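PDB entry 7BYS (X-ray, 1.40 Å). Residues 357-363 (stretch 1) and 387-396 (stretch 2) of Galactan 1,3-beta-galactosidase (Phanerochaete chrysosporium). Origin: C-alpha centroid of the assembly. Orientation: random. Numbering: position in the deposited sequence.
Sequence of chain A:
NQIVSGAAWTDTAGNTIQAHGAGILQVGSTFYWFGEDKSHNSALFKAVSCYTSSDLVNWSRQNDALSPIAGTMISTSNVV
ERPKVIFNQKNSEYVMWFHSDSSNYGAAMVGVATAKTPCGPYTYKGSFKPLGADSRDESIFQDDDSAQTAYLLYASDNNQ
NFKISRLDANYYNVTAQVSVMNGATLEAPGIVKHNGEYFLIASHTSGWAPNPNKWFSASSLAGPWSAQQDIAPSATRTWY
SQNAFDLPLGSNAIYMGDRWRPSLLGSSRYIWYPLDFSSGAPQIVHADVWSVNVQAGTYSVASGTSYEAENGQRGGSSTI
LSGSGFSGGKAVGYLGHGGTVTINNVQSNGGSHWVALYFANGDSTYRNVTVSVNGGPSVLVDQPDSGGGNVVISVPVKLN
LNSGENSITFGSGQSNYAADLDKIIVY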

# COMPACT_ATOMS: atom_id res chain seq x y z
N LEU A 357 -6.86 -16.35 1.72
CA LEU A 357 -6.78 -17.34 0.66
C LEU A 357 -5.41 -17.23 0.01
O LEU A 357 -5.08 -16.19 -0.58
CB LEU A 357 -7.89 -17.12 -0.38
CG LEU A 357 -9.31 -16.87 0.13
CD1 LEU A 357 -10.27 -16.71 -1.06
CD2 LEU A 357 -9.76 -17.98 1.05
N TYR A 358 -4.60 -18.28 0.14
CA TYR A 358 -3.27 -18.33 -0.46
C TYR A 358 -3.37 -19.03 -1.81
O TYR A 358 -3.81 -20.18 -1.89
CB TYR A 358 -2.29 -19.06 0.45
CG TYR A 358 -1.85 -18.23 1.63
CD1 TYR A 358 -2.72 -17.93 2.67
CD2 TYR A 358 -0.55 -17.75 1.70
CE1 TYR A 358 -2.31 -17.14 3.75
CE2 TYR A 358 -0.13 -16.97 2.76
CZ TYR A 358 -1.01 -16.67 3.77
OH TYR A 358 -0.57 -15.89 4.82
N PHE A 359 -2.98 -18.34 -2.88
CA PHE A 359 -3.20 -18.85 -4.22
C PHE A 359 -2.02 -18.44 -5.10
O PHE A 359 -1.26 -17.53 -4.77
CB PHE A 359 -4.49 -18.26 -4.81
CG PHE A 359 -4.41 -16.78 -5.03
CD1 PHE A 359 -3.93 -16.27 -6.23
CD2 PHE A 359 -4.72 -15.90 -4.00
CE1 PHE A 359 -3.80 -14.91 -6.41
CE2 PHE A 359 -4.59 -14.53 -4.17
CZ PHE A 359 -4.13 -14.04 -5.38
N ALA A 360 -1.89 -19.11 -6.24
CA ALA A 360 -0.96 -18.70 -7.29
C ALA A 360 -1.76 -18.42 -8.55
O ALA A 360 -2.66 -19.19 -8.90
CB ALA A 360 0.08 -19.80 -7.56
N ASN A 361 -1.45 -17.32 -9.22
CA ASN A 361 -2.12 -16.96 -10.47
C ASN A 361 -1.04 -16.50 -11.43
O ASN A 361 -0.58 -15.35 -11.35
CB ASN A 361 -3.16 -15.86 -10.22
CG ASN A 361 -3.76 -15.32 -11.51
OD1 ASN A 361 -3.58 -15.88 -12.59
ND2 ASN A 361 -4.47 -14.21 -11.39
N GLY A 362 -0.64 -17.38 -12.35
CA GLY A 362 0.41 -17.04 -13.28
C GLY A 362 -0.01 -16.23 -14.49
O GLY A 362 0.82 -15.99 -15.37
N ASP A 363 -1.27 -15.80 -14.55
CA ASP A 363 -1.72 -14.95 -15.64
C ASP A 363 -1.13 -13.56 -15.50
O ASP A 363 -0.66 -13.16 -14.43
CB ASP A 363 -3.25 -14.79 -15.60
CG ASP A 363 -4.01 -16.07 -15.90
OD1 ASP A 363 -3.38 -17.10 -16.18
OD2 ASP A 363 -5.27 -16.01 -15.86
N GLY A 387 2.48 -13.17 -10.03
CA GLY A 387 3.84 -13.08 -10.51
C GLY A 387 4.31 -14.33 -11.23
O GLY A 387 5.27 -14.26 -12.00
N GLY A 388 3.65 -15.46 -11.00
CA GLY A 388 4.00 -16.70 -11.65
C GLY A 388 3.16 -17.82 -11.08
O GLY A 388 2.61 -17.71 -9.98
N GLY A 389 3.08 -18.91 -11.85
CA GLY A 389 2.34 -20.07 -11.40
C GLY A 389 2.91 -20.75 -10.18
O GLY A 389 2.23 -21.57 -9.57
N ASN A 390 4.15 -20.41 -9.81
CA ASN A 390 4.79 -20.96 -8.62
C ASN A 390 5.00 -19.91 -7.53
O ASN A 390 5.79 -20.13 -6.61
CB ASN A 390 6.12 -21.62 -9.00
CG ASN A 390 6.60 -22.62 -7.96
OD1 ASN A 390 5.81 -23.34 -7.35
ND2 ASN A 390 7.92 -22.67 -7.77
N VAL A 391 4.30 -18.78 -7.60
CA VAL A 391 4.43 -17.70 -6.63
C VAL A 391 3.07 -17.53 -5.96
O VAL A 391 2.07 -17.26 -6.63
CB VAL A 391 4.85 -16.39 -7.30
CG1 VAL A 391 4.98 -15.28 -6.26
CG2 VAL A 391 6.16 -16.59 -8.08
N VAL A 392 3.04 -17.63 -4.63
CA VAL A 392 1.81 -17.58 -3.85
C VAL A 392 1.73 -16.23 -3.14
O VAL A 392 2.72 -15.78 -2.54
CB VAL A 392 1.73 -18.75 -2.87
CG1 VAL A 392 0.57 -18.57 -1.86
CG2 VAL A 392 1.59 -20.05 -3.65
N ILE A 393 0.58 -15.58 -3.23
CA ILE A 393 0.23 -14.46 -2.36
C ILE A 393 -1.13 -14.76 -1.74
O ILE A 393 -1.77 -15.76 -2.08
CB ILE A 393 0.24 -13.10 -3.09
CG1 ILE A 393 -0.81 -13.07 -4.20
CG2 ILE A 393 1.66 -12.77 -3.62
CD1 ILE A 393 -1.03 -11.69 -4.83
N SER A 394 -1.59 -13.89 -0.85
CA SER A 394 -2.88 -14.11 -0.20
C SER A 394 -3.78 -12.90 -0.33
O SER A 394 -3.31 -11.76 -0.37
CB SER A 394 -2.71 -14.50 1.27
OG SER A 394 -2.24 -13.39 2.03
N VAL A 395 -5.08 -13.16 -0.38
CA VAL A 395 -6.09 -12.11 -0.31
C VAL A 395 -7.14 -12.49 0.73
O VAL A 395 -7.40 -13.68 0.93
CB VAL A 395 -6.77 -11.85 -1.67
CG1 VAL A 395 -5.78 -11.26 -2.67
CG2 VAL A 395 -7.42 -13.12 -2.22
N PRO A 396 -7.76 -11.52 1.38
CA PRO A 396 -8.66 -11.83 2.50
C PRO A 396 -10.13 -11.79 2.12
O PRO A 396 -10.54 -11.04 1.21
CB PRO A 396 -8.36 -10.71 3.49
CG PRO A 396 -8.11 -9.53 2.59
CD PRO A 396 -7.37 -10.09 1.38
O HOH W 1 1.51 -13.51 -12.81

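Residues 357-360 and the strand ending stretch 2 run antiparallel as neighbours in a sheet, and the loops that follow and precede them meet through backbone and one water; together the two stretches bury 609 Å². Leu-357 opens the ladder by pairing with Val-395: Leu-357 N donates to Val-395 O at 2.8 Å, almost linearly, and Val-395 N returns a bond to Leu-357 O at 3.0 Å. Leu-357 O also receives a CA-H...O contact from Ser-394 CA at 3.1 Å. Both side chains lie on the sheet face that also carries Phe-359 and Ile-393, where all four residues are buried and none brings a polar side-chain group.

Tyr-358 turns to the other face, opposite Ser-394 in a non-hydrogen-bonded pair whose CA atoms are 4.2 Å apart. With chi1 in the m well, its ring lies over the serine: Ser-394 CB sits 3.5 Å from the centroid of the Tyr-358 ring and 6° off the ring normal, a CH-pi contact. Ser-394 CB offers its hydrogens to the ring, while its OG, like Tyr-358 OH, is hydrogen-bonded elsewhere in the structure. Val-392 CG1 packs 3.7 Å from Tyr-358 CB and lies at the ring edge, near its plane.

Phe-359 forms the second hydrogen-bonded pair, with Phe-359 N to Ile-393 O at 3.0 Å and Ile-393 N to Phe-359 O at 3.1 Å, the latter more bent. Its chi1 of 66° brings the end of the ring nearer to stretch 2, so that CZ of Phe-359 reaches Ile-393 CG1 and CE2 of Phe-359 reaches Val-395 CG2, each at 3.7 Å. One flat apolar ring thus touches two branched side chains, and Phe-359 has the largest area covered by the other stretch, 91 Å².

Ala-360 contributes a single methyl: its CB lies 3.4 Å from both Gly-389 O and Val-391 O, and 4.2 Å from Val-392 CG2. Nearby, Val-391 N bonds to Gly-388 O at 3.1 Å, closing a type I turn.

Asn-361 points away from stretch 2; its OD1 accepts from Asp-363 N at 3.0 Å, bracing the loop. Water 1 bridges the stretches here, donating to Asn-361 O at 3.1 Å and to Asp-363 O at 2.7 Å while accepting from Gly-387 N at 3.0 Å. Gly-362 CA approaches Gly-388 C and Gly-389 N at 3.6 Å each; a CB on Gly-362 would fall 2.8 Å from Gly-389 N, a clash that glycine avoids.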